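Local coordinates for autoinducer synthesis protein lasI (Pseudomonas aeruginosa, PDB 1RO5), which catalyses the synthesis of the quorum-sensing signal N-(3-oxododecanoyl)homoserine lactone from acyl-carrier-protein-bound fatty acyl chains and S-adenosyl-L-methionine, at residues G76-M79 with L80-T83; P94-P97 with H98-E101; F117-C120 with T121-A124; T144-G147 with V148-M152. All blocks are in the same frame, centred on the assembly; numbering follows the deposited sequence.

Contact 1: residues G76-M79 with L80-T83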
ATOM      1  N   GLY A  76       6.351   8.902  12.060  1.00 38.64           N
ATOM      2  CA  GLY A  76       5.247   9.869  12.221  1.00 37.39           C
ATOM      3  C   GLY A  76       3.960   9.060  12.454  1.00 38.23           C
ATOM      4  O   GLY A  76       4.008   7.873  12.742  1.00 36.61           O
ATOM      5  N   PRO A  77       2.801   9.702  12.458  1.00 36.90           N
ATOM      6  CA  PRO A  77       1.567   8.954  12.697  1.00 35.49           C
ATOM      7  C   PRO A  77       1.219   8.068  11.457  1.00 34.44           C
ATOM      8  O   PRO A  77       1.513   8.508  10.337  1.00 32.13           O
ATOM      9  CB  PRO A  77       0.500  10.068  12.884  1.00 35.87           C
ATOM     10  CG  PRO A  77       1.319  11.314  13.149  1.00 34.71           C
ATOM     11  CD  PRO A  77       2.586  11.159  12.324  1.00 35.44           C
ATOM     12  N   TYR A  78       0.664   6.862  11.681  1.00 30.77           N
ATOM     13  CA  TYR A  78       0.288   5.982  10.599  1.00 30.84           C
ATOM     14  C   TYR A  78      -0.894   5.141  11.031  1.00 30.09           C
ATOM     15  O   TYR A  78      -1.214   5.133  12.220  1.00 29.87           O
ATOM     16  CB  TYR A  78       1.509   5.174  10.084  1.00 32.80           C
ATOM     17  CG  TYR A  78       2.120   4.237  11.073  1.00 29.40           C
ATOM     18  CD1 TYR A  78       1.795   2.908  11.065  1.00 29.25           C
ATOM     19  CD2 TYR A  78       3.024   4.713  12.033  1.00 33.78           C
ATOM     20  CE1 TYR A  78       2.351   2.036  11.931  1.00 30.06           C
ATOM     21  CE2 TYR A  78       3.610   3.838  12.949  1.00 28.84           C
ATOM     22  CZ  TYR A  78       3.280   2.474  12.820  1.00 30.82           C
ATOM     23  OH  TYR A  78       3.802   1.551  13.723  1.00 33.60           O
ATOM     24  N   MET A  79      -1.633   4.533  10.083  1.00 30.18           N
ATOM     25  CA  MET A  79      -3.002   4.038  10.373  1.00 30.26           C
ATOM     26  C   MET A  79      -2.894   2.831  11.364  1.00 32.22           C
ATOM     27  O   MET A  79      -3.773   2.653  12.204  1.00 33.88           O
ATOM     28  CB  MET A  79      -3.722   3.543   9.099  1.00 30.87           C
ATOM     29  CG  MET A  79      -3.829   4.609   7.990  1.00 32.76           C
ATOM     30  SD  MET A  79      -4.971   4.250   6.685  1.00 32.07           S
ATOM     31  CE  MET A  79      -6.607   4.701   7.656  1.00 30.27           C
ATOM     32  N   LEU A  80      -1.823   2.033  11.344  1.00 32.40           N
ATOM     33  CA  LEU A  80      -1.826   0.815  12.198  1.00 36.70           C
ATOM     34  C   LEU A  80      -1.740   1.325  13.665  1.00 35.84           C
ATOM     35  O   LEU A  80      -2.415   0.812  14.535  1.00 34.67           O
ATOM     36  CB  LEU A  80      -0.605  -0.063  11.951  1.00 35.18           C
ATOM     37  CG  LEU A  80      -0.514  -1.471  12.449  1.00 36.07           C
ATOM     38  CD1 LEU A  80       0.797  -2.170  12.394  1.00 29.40           C
ATOM     39  CD2 LEU A  80      -1.579  -2.062  13.327  1.00 35.97           C
ATOM     40  N   LYS A  81      -0.930   2.350  13.864  1.00 36.68           N
ATOM     41  CA  LYS A  81      -0.631   2.868  15.201  1.00 37.76           C
ATOM     42  C   LYS A  81      -1.761   3.739  15.652  1.00 37.89           C
ATOM     43  O   LYS A  81      -2.128   3.684  16.838  1.00 37.82           O
ATOM     44  CB  LYS A  81       0.664   3.677  15.214  1.00 39.47           C
ATOM     45  CG  LYS A  81       1.084   4.204  16.602  1.00 40.97           C
ATOM     46  CD  LYS A  81       2.079   5.380  16.759  1.00 48.26           C
ATOM     47  CE  LYS A  81       3.548   5.054  16.763  1.00 57.22           C
ATOM     48  NZ  LYS A  81       4.318   6.074  15.827  1.00 61.98           N
ATOM     49  N   ASN A  82      -2.360   4.533  14.738  1.00 37.60           N
ATOM     50  CA  ASN A  82      -3.266   5.546  15.240  1.00 36.85           C
ATOM     51  C   ASN A  82      -4.680   5.387  14.826  1.00 38.75           C
ATOM     52  O   ASN A  82      -5.451   6.221  15.232  1.00 41.19           O
ATOM     53  CB  ASN A  82      -2.772   6.939  14.848  1.00 36.87           C
ATOM     54  CG  ASN A  82      -1.399   7.248  15.414  1.00 38.25           C
ATOM     55  OD1 ASN A  82      -0.357   7.228  14.708  1.00 39.55           O
ATOM     56  ND2 ASN A  82      -1.361   7.444  16.696  1.00 41.23           N
ATOM     57  N   THR A  83      -5.019   4.438  13.952  1.00 36.32           N
ATOM     58  CA  THR A  83      -6.386   4.233  13.592  1.00 36.32           C
ATOM     59  C   THR A  83      -6.778   2.760  13.936  1.00 36.94           C
ATOM     60  O   THR A  83      -7.936   2.452  14.318  1.00 36.10           O
ATOM     61  CB  THR A  83      -6.596   4.540  11.999  1.00 37.73           C
ATOM     62  OG1 THR A  83      -6.411   5.971  11.725  1.00 40.50           O
ATOM     63  CG2 THR A  83      -8.009   4.268  11.565  1.00 33.46           C
TER
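The contact between Y78 and K81 rests on the first torsion of the tyrosine. Y78 has CG between its own backbone N and carbonyl carbon (chi1 63°), and with the helical backbone that follows this brings the phenol ring against L80 CB and K81 CB. K81 CB rests over one face of the Y78 ring, 3.8 Å from the ring centroid and 17° off the normal, a CH-pi contact displaced toward the rim. Beyond CB, K81 sends CG opposite its backbone N, and its chain crosses the tyrosine at about a right angle, carrying CE and NZ past the ring edge, with K81 NZ 3.7 Å from Y78 CE2. L80 CB reaches Y78 CE1 obliquely at 3.6 Å, its side chain running alongside the tyrosine.

Y78 occupies the N-cap position. Its N donates to N82 OD1 at 3.2 Å, in the carbonyl plane and on a lone pair, and its O accepts from N82 N at 2.8 Å, with a weak bond from K81 N. Next along the chain, T83 N donates to M79 O at 2.8 Å as T83 leaves the helix. The reciprocal N82 and Y78 bonds tie the residue before the helix to its last residue.

At the helix start a carboxylate from strand 99-107 serves the first amides: E101 OE1 accepts from M79 N, and OE2 weakly from L80 N. Y78 OH bonds to P94 O and T83 OG1 to Y49 OH. The short helix follows strand 64-73, with M79 packed on R70 of that strand and on S103 and R104 of strand 99-107.

Contact 2: residues P94-P97 with H98-E101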
ATOM      1  N   PRO A  94       5.486  -0.314  15.729  1.00 40.13           N
ATOM      2  CA  PRO A  94       6.865  -0.052  15.256  1.00 40.18           C
ATOM      3  C   PRO A  94       7.101   1.488  15.059  1.00 41.57           C
ATOM      4  O   PRO A  94       6.114   2.225  14.748  1.00 41.07           O
ATOM      5  CB  PRO A  94       6.929  -0.759  13.887  1.00 39.04           C
ATOM      6  CG  PRO A  94       5.773  -1.842  14.024  1.00 42.69           C
ATOM      7  CD  PRO A  94       4.660  -1.119  14.804  1.00 39.03           C
ATOM      8  N   CYS A  95       8.360   1.947  15.174  1.00 42.02           N
ATOM      9  CA  CYS A  95       8.683   3.340  15.003  1.00 43.57           C
ATOM     10  C   CYS A  95      10.111   3.375  14.564  1.00 44.52           C
ATOM     11  O   CYS A  95      11.020   3.235  15.362  1.00 45.06           O
ATOM     12  CB  CYS A  95       8.500   4.075  16.325  1.00 43.44           C
ATOM     13  SG  CYS A  95       8.926   5.850  16.194  1.00 50.29           S
ATOM     14  N   SER A  96      10.338   3.542  13.266  1.00 44.14           N
ATOM     15  CA  SER A  96      11.690   3.446  12.799  1.00 43.30           C
ATOM     16  C   SER A  96      11.762   4.077  11.443  1.00 42.68           C
ATOM     17  O   SER A  96      10.853   4.008  10.653  1.00 44.47           O
ATOM     18  CB  SER A  96      12.165   1.958  12.717  1.00 42.89           C
ATOM     19  OG  SER A  96      13.310   1.835  11.837  1.00 46.44           O
ATOM     20  N   PRO A  97      12.870   4.694  11.173  1.00 42.13           N
ATOM     21  CA  PRO A  97      13.128   5.228   9.867  1.00 41.66           C
ATOM     22  C   PRO A  97      13.387   4.164   8.835  1.00 41.93           C
ATOM     23  O   PRO A  97      13.541   4.481   7.673  1.00 41.61           O
ATOM     24  CB  PRO A  97      14.393   6.106  10.069  1.00 44.52           C
ATOM     25  CG  PRO A  97      14.674   6.114  11.529  1.00 45.57           C
ATOM     26  CD  PRO A  97      13.889   5.042  12.208  1.00 43.29           C
ATOM     27  N   HIS A  98      13.462   2.922   9.246  1.00 42.64           N
ATOM     28  CA  HIS A  98      13.715   1.825   8.308  1.00 42.73           C
ATOM     29  C   HIS A  98      12.414   1.026   8.075  1.00 41.71           C
ATOM     30  O   HIS A  98      12.407  -0.008   7.384  1.00 41.98           O
ATOM     31  CB  HIS A  98      14.850   0.903   8.859  1.00 43.21           C
ATOM     32  CG  HIS A  98      16.148   1.619   9.046  1.00 45.61           C
ATOM     33  ND1 HIS A  98      16.755   2.322   8.012  1.00 50.80           N
ATOM     34  CD2 HIS A  98      16.913   1.827  10.148  1.00 44.66           C
ATOM     35  CE1 HIS A  98      17.863   2.900   8.463  1.00 49.57           C
ATOM     36  NE2 HIS A  98      17.962   2.634   9.758  1.00 49.85           N
ATOM     37  N   ILE A  99      11.327   1.488   8.683  1.00 38.62           N
ATOM     38  CA  ILE A  99      10.072   0.822   8.465  1.00 37.32           C
ATOM     39  C   ILE A  99       8.985   1.870   8.007  1.00 37.09           C
ATOM     40  O   ILE A  99       8.887   2.952   8.620  1.00 37.48           O
ATOM     41  CB  ILE A  99       9.663   0.114   9.801  1.00 37.33           C
ATOM     42  CG1 ILE A  99      10.831  -0.859  10.264  1.00 34.37           C
ATOM     43  CG2 ILE A  99       8.227  -0.515   9.659  1.00 35.07           C
ATOM     44  CD1 ILE A  99      10.652  -1.458  11.704  1.00 26.90           C
ATOM     45  N   TRP A 100       8.158   1.491   7.024  1.00 33.84           N
ATOM     46  CA  TRP A 100       7.110   2.298   6.488  1.00 32.95           C
ATOM     47  C   TRP A 100       5.840   1.511   6.561  1.00 32.91           C
ATOM     48  O   TRP A 100       5.831   0.288   6.591  1.00 35.06           O
ATOM     49  CB  TRP A 100       7.425   2.599   4.995  1.00 33.18           C
ATOM     50  CG  TRP A 100       8.456   3.629   4.696  1.00 31.12           C
ATOM     51  CD1 TRP A 100       9.002   4.525   5.548  1.00 34.98           C
ATOM     52  CD2 TRP A 100       9.068   3.873   3.423  1.00 35.02           C
ATOM     53  NE1 TRP A 100       9.872   5.359   4.872  1.00 36.58           N
ATOM     54  CE2 TRP A 100       9.943   4.951   3.575  1.00 35.26           C
ATOM     55  CE3 TRP A 100       8.973   3.264   2.176  1.00 37.15           C
ATOM     56  CZ2 TRP A 100      10.680   5.447   2.543  1.00 38.28           C
ATOM     57  CZ3 TRP A 100       9.683   3.752   1.165  1.00 44.03           C
ATOM     58  CH2 TRP A 100      10.532   4.853   1.344  1.00 37.67           C
ATOM     59  N   GLU A 101       4.748   2.213   6.531  1.00 32.70           N
ATOM     60  CA  GLU A 101       3.449   1.642   6.492  1.00 33.32           C
ATOM     61  C   GLU A 101       2.793   1.857   5.148  1.00 31.96           C
ATOM     62  O   GLU A 101       2.969   2.937   4.520  1.00 28.90           O
ATOM     63  CB  GLU A 101       2.538   2.318   7.545  1.00 33.55           C
ATOM     64  CG  GLU A 101       1.188   1.591   7.511  1.00 35.80           C
ATOM     65  CD  GLU A 101      -0.023   2.344   8.078  1.00 32.69           C
ATOM     66  OE1 GLU A 101      -0.152   3.556   7.894  1.00 32.62           O
ATOM     67  OE2 GLU A 101      -0.865   1.680   8.618  1.00 29.93           O
TER
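S96 and H98 are joined through the serine hydroxyl: H98 N donates to S96 OG at 2.8 Å, with a nearly straight N-H...O angle of 162°. The hydroxyl is brought to that amide by a chi1 of 160°, which sets OG on the far side of CB from the serine's own N, and H98 CB then sits 3.5 Å from S96 OG. A second bond runs from I99 N to S96 O at 3.2 Å. It is straight at the hydrogen, but the donor stands well above the carbonyl plane, 70° out of it.

This second bond closes a type I beta turn from S96 to I99, with P97 and H98 at its two central positions. The hydroxyl bond, from the N-H two residues on, makes an ST turn nested on it. The chain passes from here into strand 99-107 of the mixed sheet. Apolar contact comes from I99 CD1, which lies 3.9 Å from S96 CB and, more loosely, 4.4 Å from P94 CB.

Farther out, T74 OG1 bonds to both S96 N and I99 O, bridging the limbs of the turn. The imidazole of H98 is held by D136 O through ND1, and I99 packs against T139 of the neighbouring parallel strand 139-145.

Contact 3: residues F117-C120 with T121-A124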
ATOM      1  N   PHE A 117      -4.741  -8.345 -12.074  1.00 94.90           N
ATOM      2  CA  PHE A 117      -4.991  -7.861 -10.720  1.00 94.68           C
ATOM      3  C   PHE A 117      -4.153  -8.602  -9.644  1.00 94.70           C
ATOM      4  O   PHE A 117      -3.575  -7.951  -8.721  1.00 94.87           O
ATOM      5  CB  PHE A 117      -6.488  -7.933 -10.403  1.00 94.31           C
ATOM      6  CG  PHE A 117      -6.820  -7.674  -8.951  1.00 95.51           C
ATOM      7  CD1 PHE A 117      -7.416  -6.470  -8.566  1.00 95.84           C
ATOM      8  CD2 PHE A 117      -6.556  -8.641  -7.976  1.00 95.71           C
ATOM      9  CE1 PHE A 117      -7.727  -6.230  -7.252  1.00 98.38           C
ATOM     10  CE2 PHE A 117      -6.854  -8.415  -6.661  1.00 98.23           C
ATOM     11  CZ  PHE A 117      -7.440  -7.206  -6.285  1.00 99.90           C
ATOM     12  N   SER A 118      -4.102  -9.949  -9.739  1.00 93.87           N
ATOM     13  CA  SER A 118      -3.112 -10.747  -8.962  1.00 91.64           C
ATOM     14  C   SER A 118      -1.794 -10.015  -9.222  1.00 89.31           C
ATOM     15  O   SER A 118      -1.132  -9.538  -8.285  1.00 88.99           O
ATOM     16  CB  SER A 118      -3.028 -12.230  -9.452  1.00 92.23           C
ATOM     17  OG  SER A 118      -4.271 -12.729 -10.028  1.00 92.14           O
ATOM     18  N   ASP A 119      -1.507  -9.857 -10.517  1.00 86.20           N
ATOM     19  CA  ASP A 119      -0.304  -9.227 -11.053  1.00 83.96           C
ATOM     20  C   ASP A 119      -0.165  -7.719 -10.904  1.00 81.99           C
ATOM     21  O   ASP A 119       0.940  -7.225 -10.632  1.00 82.53           O
ATOM     22  CB  ASP A 119      -0.201  -9.524 -12.531  1.00 84.11           C
ATOM     23  CG  ASP A 119      -0.071 -10.965 -12.784  1.00 86.75           C
ATOM     24  OD1 ASP A 119       0.510 -11.311 -13.840  1.00 92.37           O
ATOM     25  OD2 ASP A 119      -0.503 -11.822 -11.968  1.00 88.34           O
ATOM     26  N   CYS A 120      -1.247  -6.985 -11.148  1.00 78.41           N
ATOM     27  CA  CYS A 120      -1.194  -5.574 -10.930  1.00 74.52           C
ATOM     28  C   CYS A 120      -0.490  -5.411  -9.603  1.00 72.06           C
ATOM     29  O   CYS A 120       0.520  -4.684  -9.517  1.00 71.00           O
ATOM     30  CB  CYS A 120      -2.560  -4.919 -10.886  1.00 74.15           C
ATOM     31  SG  CYS A 120      -2.354  -3.128 -10.773  1.00 73.22           S
ATOM     32  N   THR A 121      -0.986  -6.118  -8.595  1.00 68.24           N
ATOM     33  CA  THR A 121      -0.377  -6.091  -7.281  1.00 66.48           C
ATOM     34  C   THR A 121       1.107  -6.493  -7.252  1.00 65.42           C
ATOM     35  O   THR A 121       1.895  -5.865  -6.569  1.00 65.71           O
ATOM     36  CB  THR A 121      -1.213  -6.938  -6.310  1.00 67.00           C
ATOM     37  OG1 THR A 121      -2.612  -6.570  -6.494  1.00 70.60           O
ATOM     38  CG2 THR A 121      -0.847  -6.614  -4.731  1.00 65.23           C
ATOM     39  N   LEU A 122       1.456  -7.553  -7.972  1.00 63.62           N
ATOM     40  CA  LEU A 122       2.811  -8.006  -8.094  1.00 62.05           C
ATOM     41  C   LEU A 122       3.661  -6.832  -8.493  1.00 59.29           C
ATOM     42  O   LEU A 122       4.656  -6.527  -7.823  1.00 57.39           O
ATOM     43  CB  LEU A 122       2.898  -9.087  -9.218  1.00 64.09           C
ATOM     44  CG  LEU A 122       4.236  -9.626  -9.785  1.00 65.06           C
ATOM     45  CD1 LEU A 122       4.844 -10.498  -8.740  1.00 69.26           C
ATOM     46  CD2 LEU A 122       3.985 -10.424 -11.034  1.00 70.37           C
ATOM     47  N   GLU A 123       3.272  -6.205  -9.603  1.00 56.75           N
ATOM     48  CA  GLU A 123       4.054  -5.153 -10.175  1.00 56.77           C
ATOM     49  C   GLU A 123       4.242  -3.988  -9.200  1.00 55.45           C
ATOM     50  O   GLU A 123       5.363  -3.420  -9.041  1.00 54.20           O
ATOM     51  CB  GLU A 123       3.424  -4.670 -11.453  1.00 57.37           C
ATOM     52  CG  GLU A 123       3.669  -5.618 -12.579  1.00 63.87           C
ATOM     53  CD  GLU A 123       5.131  -5.687 -12.973  1.00 66.97           C
ATOM     54  OE1 GLU A 123       5.448  -6.459 -13.892  1.00 69.92           O
ATOM     55  OE2 GLU A 123       5.937  -4.945 -12.376  1.00 69.54           O
ATOM     56  N   ALA A 124       3.136  -3.655  -8.540  1.00 52.86           N
ATOM     57  CA  ALA A 124       3.190  -2.680  -7.492  1.00 52.24           C
ATOM     58  C   ALA A 124       4.138  -3.096  -6.425  1.00 50.34           C
ATOM     59  O   ALA A 124       4.837  -2.273  -5.897  1.00 51.20           O
ATOM     60  CB  ALA A 124       1.807  -2.439  -6.891  1.00 51.26           C
TER
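T121 turns back on F117, four residues earlier, with its side chain as well as its backbone. Starting at CB, the first neighbour is S118 O at 3.3 Å, with F117 O a little farther at 3.5 Å. The branch that matters is OG1: with chi1 at -47° it lies beside the residue's own N and opposite the carbonyl carbon, which aims it back toward the N-terminal end, at F117 O. There it donates at 2.8 Å from OG1 to F117 O, with a C=O...O angle of 172°. The other branch, CG2, stands opposite the backbone N and packs against M151 CE of helix 146-154.

F117 O therefore accepts twice from one residue. T121 N comes in at 3.2 Å along a nearly straight N-H...O line, but from 44° above the carbonyl plane, whereas the hydroxyl approaches almost head-on.

The succeeding amides follow the same spacing. L122 N reaches S118 O at 3.3 Å in the carbonyl plane and on a lone pair, E123 N reaches D119 O at 2.7 Å, and A124 N reaches C120 O at 3.0 Å.

C120, T121 and F117 pack on I107 of strand 99-107, while A124 rests on M57 and I59 of strand 55-61. F117 holds the N-cap position, and the bonds from N-H of residue i+4 to O of residue i mark the first two turns of helix 118-133, the connecting helix of a beta-alpha-beta crossover between the parallel strands 99-107 and 139-145.

Contact 4: residues T144-G147 with V148-M152. With SO4 (sulfate ion), chain E.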
ATOM      1  N   THR A 144      -4.455  -4.731   6.163  1.00 32.89           N
ATOM      2  CA  THR A 144      -5.126  -5.097   4.943  1.00 34.03           C
ATOM      3  C   THR A 144      -6.117  -6.274   5.285  1.00 36.37           C
ATOM      4  O   THR A 144      -6.469  -6.469   6.507  1.00 36.54           O
ATOM      5  CB  THR A 144      -4.108  -5.359   3.794  1.00 34.94           C
ATOM      6  OG1 THR A 144      -4.840  -5.593   2.599  1.00 36.52           O
ATOM      7  CG2 THR A 144      -3.310  -6.634   4.023  1.00 31.54           C
ATOM      8  N   THR A 145      -6.680  -6.976   4.283  1.00 36.28           N
ATOM      9  CA  THR A 145      -7.573  -8.074   4.613  1.00 34.17           C
ATOM     10  C   THR A 145      -6.837  -9.406   4.538  1.00 35.88           C
ATOM     11  O   THR A 145      -5.718  -9.575   3.897  1.00 32.25           O
ATOM     12  CB  THR A 145      -8.679  -8.180   3.599  1.00 35.95           C
ATOM     13  OG1 THR A 145      -8.063  -8.486   2.321  1.00 36.85           O
ATOM     14  CG2 THR A 145      -9.493  -6.823   3.399  1.00 32.52           C
ATOM     15  N   VAL A 146      -7.546 -10.400   5.079  1.00 36.46           N
ATOM     16  CA  VAL A 146      -7.022 -11.770   5.071  1.00 39.30           C
ATOM     17  C   VAL A 146      -6.766 -12.285   3.694  1.00 39.49           C
ATOM     18  O   VAL A 146      -5.811 -13.043   3.465  1.00 37.97           O
ATOM     19  CB  VAL A 146      -7.879 -12.751   5.864  1.00 39.59           C
ATOM     20  CG1 VAL A 146      -7.256 -14.171   5.711  1.00 43.86           C
ATOM     21  CG2 VAL A 146      -7.887 -12.338   7.304  1.00 37.76           C
ATOM     22  N   GLY A 147      -7.616 -11.834   2.756  1.00 42.87           N
ATOM     23  CA  GLY A 147      -7.494 -12.094   1.303  1.00 41.07           C
ATOM     24  C   GLY A 147      -6.130 -11.656   0.809  1.00 42.27           C
ATOM     25  O   GLY A 147      -5.386 -12.414   0.150  1.00 42.98           O
ATOM     26  N   VAL A 148      -5.771 -10.401   1.056  1.00 41.61           N
ATOM     27  CA  VAL A 148      -4.519  -9.910   0.472  1.00 39.62           C
ATOM     28  C   VAL A 148      -3.368 -10.625   1.222  1.00 39.67           C
ATOM     29  O   VAL A 148      -2.324 -10.886   0.663  1.00 38.39           O
ATOM     30  CB  VAL A 148      -4.406  -8.386   0.669  1.00 39.10           C
ATOM     31  CG1 VAL A 148      -2.927  -7.856   0.590  1.00 37.85           C
ATOM     32  CG2 VAL A 148      -5.373  -7.640  -0.181  1.00 38.31           C
ATOM     33  N   GLU A 149      -3.572 -10.902   2.503  1.00 39.22           N
ATOM     34  CA  GLU A 149      -2.544 -11.615   3.253  1.00 40.82           C
ATOM     35  C   GLU A 149      -2.188 -12.935   2.529  1.00 43.11           C
ATOM     36  O   GLU A 149      -0.979 -13.219   2.231  1.00 41.48           O
ATOM     37  CB  GLU A 149      -2.946 -11.875   4.698  1.00 38.73           C
ATOM     38  CG  GLU A 149      -2.076 -12.974   5.329  1.00 39.07           C
ATOM     39  CD  GLU A 149      -2.515 -13.260   6.734  1.00 45.01           C
ATOM     40  OE1 GLU A 149      -3.742 -13.084   7.010  1.00 50.54           O
ATOM     41  OE2 GLU A 149      -1.689 -13.609   7.622  1.00 43.70           O
ATOM     42  N   LYS A 150      -3.218 -13.704   2.152  1.00 45.48           N
ATOM     43  CA  LYS A 150      -2.923 -14.990   1.477  1.00 48.56           C
ATOM     44  C   LYS A 150      -2.418 -14.802   0.096  1.00 48.36           C
ATOM     45  O   LYS A 150      -1.544 -15.508  -0.345  1.00 48.09           O
ATOM     46  CB  LYS A 150      -3.993 -16.099   1.646  1.00 51.70           C
ATOM     47  CG  LYS A 150      -5.386 -15.835   1.250  1.00 56.81           C
ATOM     48  CD  LYS A 150      -6.250 -17.076   1.697  1.00 62.86           C
ATOM     49  CE  LYS A 150      -6.887 -16.900   3.119  1.00 67.23           C
ATOM     50  NZ  LYS A 150      -8.192 -17.615   3.307  1.00 66.06           N
ATOM     51  N   MET A 151      -2.806 -13.732  -0.543  1.00 48.11           N
ATOM     52  CA  MET A 151      -2.309 -13.535  -1.870  1.00 49.21           C
ATOM     53  C   MET A 151      -0.750 -13.343  -1.793  1.00 50.98           C
ATOM     54  O   MET A 151       0.026 -13.766  -2.689  1.00 51.34           O
ATOM     55  CB  MET A 151      -3.129 -12.387  -2.455  1.00 52.21           C
ATOM     56  CG  MET A 151      -2.944 -12.001  -3.879  1.00 58.45           C
ATOM     57  SD  MET A 151      -1.291 -11.052  -3.790  1.00 72.45           S
ATOM     58  CE  MET A 151      -1.953  -9.205  -3.351  1.00 66.28           C
ATOM     59  N   MET A 152      -0.292 -12.840  -0.646  1.00 51.07           N
ATOM     60  CA  MET A 152       1.070 -12.451  -0.466  1.00 49.86           C
ATOM     61  C   MET A 152       1.772 -13.643   0.097  1.00 49.88           C
ATOM     62  O   MET A 152       2.859 -13.902  -0.355  1.00 48.71           O
ATOM     63  CB  MET A 152       1.193 -11.299   0.519  1.00 49.91           C
ATOM     64  CG  MET A 152       1.156  -9.885  -0.093  1.00 52.82           C
ATOM     65  SD  MET A 152       1.249  -8.549   1.205  1.00 56.01           S
ATOM     66  CE  MET A 152      -0.164  -8.405   1.942  1.00 51.63           C
TER
HETATM   67  S   SO4 E 404     -10.233  -9.900  -0.569  1.00 66.70           S
HETATM   68  O1  SO4 E 404     -10.052  -8.739   0.270  1.00 67.50           O
HETATM   69  O2  SO4 E 404      -8.943 -10.373  -1.067  1.00 72.54           O
HETATM   70  O3  SO4 E 404     -11.190  -9.629  -1.655  1.00 68.79           O
HETATM   71  O4  SO4 E 404     -10.753 -11.022   0.222  1.00 69.33           O
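T145 and V148 are joined by a capping bond: V148 N donates to T145 OG1 at 3.2 Å with an N-H...O angle of 161°, marking T145 as the N-cap of helix 146-154. The hydroxyl reaches this amide because OG1 sits between the residue's own N and carbonyl carbon, chi1 63°. Backbone bonds carry the helix on: E149 N to T145 O (2.9 Å), K150 N to V146 O and M151 N to G147 O.

Two charged groups take part. T145 OG1 donates to O1 of a sulfate ion at 2.9 Å, and G147 CA lies 3.3 Å from sulfate O2. E149 OE1 forms a salt bridge with R161 NH2.

In van der Waals contact, T144 and V148 cross at about a right angle, T144 OG1 lying 3.4 Å from V148 CB; their apolar touch is T144 CG2 to V148 CG1 at 3.7 Å. V146 CG1 meets K150 CE at 3.8 Å. Both T144 and V148 pack on F105 of strand 99-107.

The hydroxyl oxygen of T145 accepts from V148 N, so its own hydrogen is left to point to sulfate O1. At this strand-to-helix transition the N-cap threonine and the helix start face an anion, where the helix dipole would probably favour negative charge. That is consistent with the family's phosphopantetheine fold, although the sulfate itself probably comes from the crystallisation liquor.

In the fold
Along the chain the four contacts come in series, from contact 1 to contact 4. Contacts 1 and 2, centres 11 Å apart, touch directly. Contact 2 leads into strand 99-107, the parallel neighbour in the mixed sheet of strand 139-145, from which contact 4 runs on into helix 146-154. Contact 3 opens helix 118-133, which links those strands, and it touches contact 4, their centres 13 Å apart. Contacts 1 and 3 lie on opposite sides of the chain's centre, about 25 Å between centres. Contacts 2, 3 and 4 thus follow one beta-alpha-beta unit and the next helix of the alpha-beta-alpha sandwich, while contact 1 is joined to the start of the unit's first strand.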